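Side-chain contact in capsid (Human calicivirus NLV/Boxer/2001/US, PDB 4RDL), which forms the norovirus capsid, whose protruding P domain, the part in this crystal, binds histo-blood group glycans such as Lewis y: residues A[71-76]-A[113-118]. Sequence-based numbering, arbitrary orientation.
With GAL (beta-D-galactopyranose), chain C; FUC (alpha-L-fucopyranose), chain B.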
ATOM      1  N   ALA A  71       3.150  -6.748  -4.980  1.00  9.32           N
ATOM      2  CA  ALA A  71       3.812  -6.713  -6.283  1.00  9.25           C
ATOM      3  C   ALA A  71       5.194  -6.076  -6.222  1.00  9.26           C
ATOM      4  O   ALA A  71       5.624  -5.402  -7.150  1.00 14.64           O
ATOM      5  CB  ALA A  71       2.926  -6.026  -7.331  1.00 11.11           C
ATOM      6  N   ARG A  72       5.884  -6.311  -5.114  1.00  9.46           N
ATOM      7  CA  ARG A  72       7.253  -5.843  -4.943  1.00  9.12           C
ATOM      8  C   ARG A  72       8.205  -7.016  -4.804  1.00  9.66           C
ATOM      9  O   ARG A  72       7.772  -8.145  -4.552  1.00  9.87           O
ATOM     10  CB  ARG A  72       7.354  -4.914  -3.730  1.00 10.60           C
ATOM     11  CG  ARG A  72       6.590  -3.608  -3.936  1.00 12.25           C
ATOM     12  CD  ARG A  72       6.734  -2.658  -2.763  1.00 16.38           C
ATOM     13  NE  ARG A  72       5.863  -1.494  -2.906  1.00 18.70           N
ATOM     14  CZ  ARG A  72       6.284  -0.265  -3.191  1.00 21.97           C
ATOM     15  NH1 ARG A  72       7.575  -0.027  -3.380  1.00 24.12           N
ATOM     16  NH2 ARG A  72       5.408   0.732  -3.288  1.00 21.98           N
ATOM     17  N   MET A  73       9.492  -6.735  -4.989  1.00  9.52           N
ATOM     18  CA  MET A  73      10.562  -7.705  -4.779  1.00  8.98           C
ATOM     19  C   MET A  73      11.707  -7.024  -4.057  1.00  9.55           C
ATOM     20  O   MET A  73      11.813  -5.793  -4.043  1.00 10.20           O
ATOM     21  CB  MET A  73      11.099  -8.234  -6.110  1.00  9.57           C
ATOM     22  CG  MET A  73      10.054  -8.756  -7.081  1.00  9.91           C
ATOM     23  SD  MET A  73      10.894  -9.161  -8.640  1.00 10.95           S
ATOM     24  CE  MET A  73       9.500  -9.521  -9.707  1.00 11.35           C
ATOM     25  N   ARG A  74      12.584  -7.838  -3.485  1.00  9.38           N
ATOM     26  CA  ARG A  74      13.810  -7.336  -2.884  1.00  9.23           C
ATOM     27  C   ARG A  74      14.915  -8.347  -3.109  1.00  8.97           C
ATOM     28  O   ARG A  74      14.679  -9.553  -3.082  1.00 10.15           O
ATOM     29  CB  ARG A  74      13.631  -7.088  -1.383  1.00 10.16           C
ATOM     30  CG  ARG A  74      14.891  -6.566  -0.689  1.00 10.38           C
ATOM     31  CD  ARG A  74      14.576  -6.039   0.705  1.00 10.57           C
ATOM     32  NE  ARG A  74      15.786  -5.588   1.392  1.00 11.76           N
ATOM     33  CZ  ARG A  74      15.799  -4.721   2.396  1.00 12.33           C
ATOM     34  NH1 ARG A  74      14.659  -4.201   2.838  1.00 13.54           N
ATOM     35  NH2 ARG A  74      16.955  -4.371   2.952  1.00 14.33           N
ATOM     36  N   GLY A  75      16.127  -7.860  -3.324  1.00 10.10           N
ATOM     37  CA  GLY A  75      17.270  -8.755  -3.317  1.00 11.15           C
ATOM     38  C   GLY A  75      18.518  -8.120  -3.870  1.00  9.97           C
ATOM     39  O   GLY A  75      18.574  -6.909  -4.097  1.00 11.82           O
ATOM     40  N   ARG A  76      19.528  -8.953  -4.098  1.00  9.77           N
ATOM     41  CA  ARG A  76      20.830  -8.473  -4.541  1.00  9.82           C
ATOM     42  C   ARG A  76      21.001  -8.782  -6.012  1.00 10.08           C
ATOM     43  O   ARG A  76      20.813  -9.917  -6.444  1.00 10.90           O
ATOM     44  CB  ARG A  76      21.951  -9.114  -3.725  1.00 10.56           C
ATOM     45  CG  ARG A  76      23.284  -8.387  -3.859  1.00 15.07           C
ATOM     46  CD  ARG A  76      24.300  -8.879  -2.808  1.00 17.26           C
ATOM     47  NE  ARG A  76      23.779  -8.733  -1.449  1.00 17.50           N
ATOM     48  CZ  ARG A  76      23.858  -7.618  -0.729  1.00 19.74           C
ATOM     49  NH1 ARG A  76      24.474  -6.551  -1.219  1.00 20.72           N
ATOM     50  NH2 ARG A  76      23.327  -7.569   0.486  1.00 20.11           N
ATOM     51  N   CYS A 113       4.513 -13.369 -18.459  1.00 11.91           N
ATOM     52  CA  CYS A 113       4.487 -12.025 -19.011  1.00 10.96           C
ATOM     53  C   CYS A 113       5.732 -11.236 -18.633  1.00 10.54           C
ATOM     54  O   CYS A 113       6.606 -11.737 -17.918  1.00 11.80           O
ATOM     55  CB  CYS A 113       3.215 -11.293 -18.571  1.00 13.16           C
ATOM     56  SG  CYS A 113       3.018 -11.204 -16.766  1.00 13.44           S
ATOM     57  N   ASP A 114       5.816 -10.013 -19.142  1.00 11.37           N
ATOM     58  CA  ASP A 114       6.966  -9.158 -18.892  1.00 10.51           C
ATOM     59  C   ASP A 114       6.641  -8.172 -17.779  1.00 10.06           C
ATOM     60  O   ASP A 114       5.733  -7.343 -17.913  1.00 13.09           O
ATOM     61  CB  ASP A 114       7.363  -8.395 -20.155  1.00 12.47           C
ATOM     62  CG  ASP A 114       7.991  -9.287 -21.219  1.00 13.88           C
ATOM     63  OD1 ASP A 114       8.031 -10.529 -21.050  1.00 14.12           O
ATOM     64  OD2 ASP A 114       8.449  -8.726 -22.236  1.00 15.56           O
ATOM     65  N   LEU A 115       7.368  -8.295 -16.676  1.00 10.50           N
ATOM     66  CA  LEU A 115       7.219  -7.403 -15.535  1.00 10.32           C
ATOM     67  C   LEU A 115       8.204  -6.255 -15.663  1.00  9.52           C
ATOM     68  O   LEU A 115       9.422  -6.458 -15.608  1.00 12.18           O
ATOM     69  CB  LEU A 115       7.483  -8.152 -14.228  1.00 10.57           C
ATOM     70  CG  LEU A 115       6.754  -9.489 -14.057  1.00 10.54           C
ATOM     71  CD1 LEU A 115       7.248 -10.189 -12.795  1.00 12.13           C
ATOM     72  CD2 LEU A 115       5.236  -9.279 -14.012  1.00 12.66           C
ATOM     73  N   HIS A 116       7.678  -5.052 -15.840  1.00  9.69           N
ATOM     74  CA  HIS A 116       8.521  -3.868 -15.965  1.00  9.89           C
ATOM     75  C   HIS A 116       8.648  -3.239 -14.596  1.00  9.84           C
ATOM     76  O   HIS A 116       7.692  -2.646 -14.082  1.00 10.11           O
ATOM     77  CB  HIS A 116       7.918  -2.887 -16.974  1.00 10.83           C
ATOM     78  CG  HIS A 116       7.773  -3.469 -18.343  1.00 11.49           C
ATOM     79  ND1 HIS A 116       8.733  -3.311 -19.322  1.00 12.56           N
ATOM     80  CD2 HIS A 116       6.809  -4.253 -18.881  1.00 12.01           C
ATOM     81  CE1 HIS A 116       8.351  -3.951 -20.413  1.00 13.73           C
ATOM     82  NE2 HIS A 116       7.192  -4.539 -20.169  1.00 13.34           N
ATOM     83  N   MET A 117       9.830  -3.392 -14.006  1.00 10.71           N
ATOM     84  CA  MET A 117      10.063  -3.004 -12.621  1.00 10.10           C
ATOM     85  C   MET A 117      10.823  -1.697 -12.538  1.00 10.74           C
ATOM     86  O   MET A 117      11.704  -1.411 -13.357  1.00 12.91           O
ATOM     87  CB  MET A 117      10.874  -4.078 -11.885  1.00 12.09           C
ATOM     88  CG  MET A 117      10.365  -5.505 -12.045  1.00 12.33           C
ATOM     89  SD  MET A 117       8.729  -5.798 -11.356  1.00 11.92           S
ATOM     90  CE  MET A 117       9.034  -5.677  -9.601  1.00 11.88           C
ATOM     91  N   THR A 118      10.498  -0.915 -11.522  1.00 10.06           N
ATOM     92  CA  THR A 118      11.324   0.213 -11.140  1.00 10.12           C
ATOM     93  C   THR A 118      12.014  -0.188  -9.845  1.00  9.85           C
ATOM     94  O   THR A 118      11.413  -0.856  -9.010  1.00 12.70           O
ATOM     95  CB  THR A 118      10.471   1.468 -10.944  1.00 11.98           C
ATOM     96  OG1 THR A 118       9.990   1.908 -12.221  1.00 12.82           O
ATOM     97  CG2 THR A 118      11.282   2.587 -10.307  1.00 13.95           C
TER
HETATM   98  C1  GAL C   2       7.679  -5.130 -26.598  1.00 22.16           C
HETATM   99  C2  GAL C   2       7.815  -4.995 -25.097  1.00 21.49           C
HETATM  100  C3  GAL C   2       8.020  -6.309 -24.438  1.00 19.57           C
HETATM  101  C4  GAL C   2       7.025  -7.256 -24.811  1.00 19.39           C
HETATM  102  C5  GAL C   2       6.988  -7.389 -26.299  1.00 20.68           C
HETATM  103  C6  GAL C   2       5.975  -8.312 -26.804  1.00 22.62           C
HETATM  104  O2  GAL C   2       8.910  -4.126 -24.820  1.00 25.31           O
HETATM  105  O3  GAL C   2       8.081  -6.133 -23.008  1.00 18.79           O
HETATM  106  O4  GAL C   2       5.720  -6.836 -24.297  1.00 18.29           O
HETATM  107  O5  GAL C   2       6.726  -6.066 -26.930  1.00 21.82           O
HETATM  108  O6  GAL C   2       6.003  -8.564 -28.131  1.00 26.12           O
HETATM  109  C1  FUC B   3       8.548  -3.105 -23.957  1.00 24.62           C
HETATM  110  C2  FUC B   3       9.759  -2.440 -23.453  1.00 22.35           C
HETATM  111  C3  FUC B   3      10.488  -1.770 -24.553  1.00 23.65           C
HETATM  112  C4  FUC B   3       9.637  -0.807 -25.302  1.00 23.99           C
HETATM  113  C5  FUC B   3       8.327  -1.432 -25.745  1.00 23.99           C
HETATM  114  C6  FUC B   3       7.419  -0.442 -26.368  1.00 24.53           C
HETATM  115  O2  FUC B   3      10.586  -3.392 -22.845  1.00 25.32           O
HETATM  116  O3  FUC B   3      11.635  -1.145 -24.072  1.00 25.54           O
HETATM  117  O4  FUC B   3       9.372   0.297 -24.507  1.00 24.68           O
HETATM  118  O5  FUC B   3       7.661  -2.105 -24.671  1.00 23.73           O
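Behind the glycan site of the norovirus P domain, strands 72-80 and 113-121 of one antiparallel sheet meet through methionine and leucine side chains, across the intervening strand 167-177. Met73 reaches out with its chain extended beyond CG, and its CE methyl touches two residues of the other strand: Leu115 CD1 at 3.9 Å and, also at 3.9 Å, Met117 CE. The Met73 side chain crosses those of Leu115 and Met117 at about a right angle. Met117 instead folds at chi2 (-64°) and chi3 (-69°), which brings Met117 CE alongside the thioether, 4.1 Å from Met73 SD. Leu170 of strand 167-177 and Ile138 of strand 133-139 touch both methionines, and the contact is buried. The alternate residues Asp114 and His116 serve the sugar. Asp114 OD2 accepts a hydrogen bond from galactose O3 (2.7 Å), while its OD1 is hydrogen-bonded to Tyr141 OH. The imidazole of His116 stacks on Trp174 and is hydrogen-bonded through NE2 to Ser176 OG; fucose O2 lies in the ring plane at its edge, 3.3 Å from His116 CE1. Residues 114-117 thus follow the in/out alternation of a beta strand, which in this P domain puts Leu115 and Met117 on the core face and Asp114 and His116 at the glycan pocket.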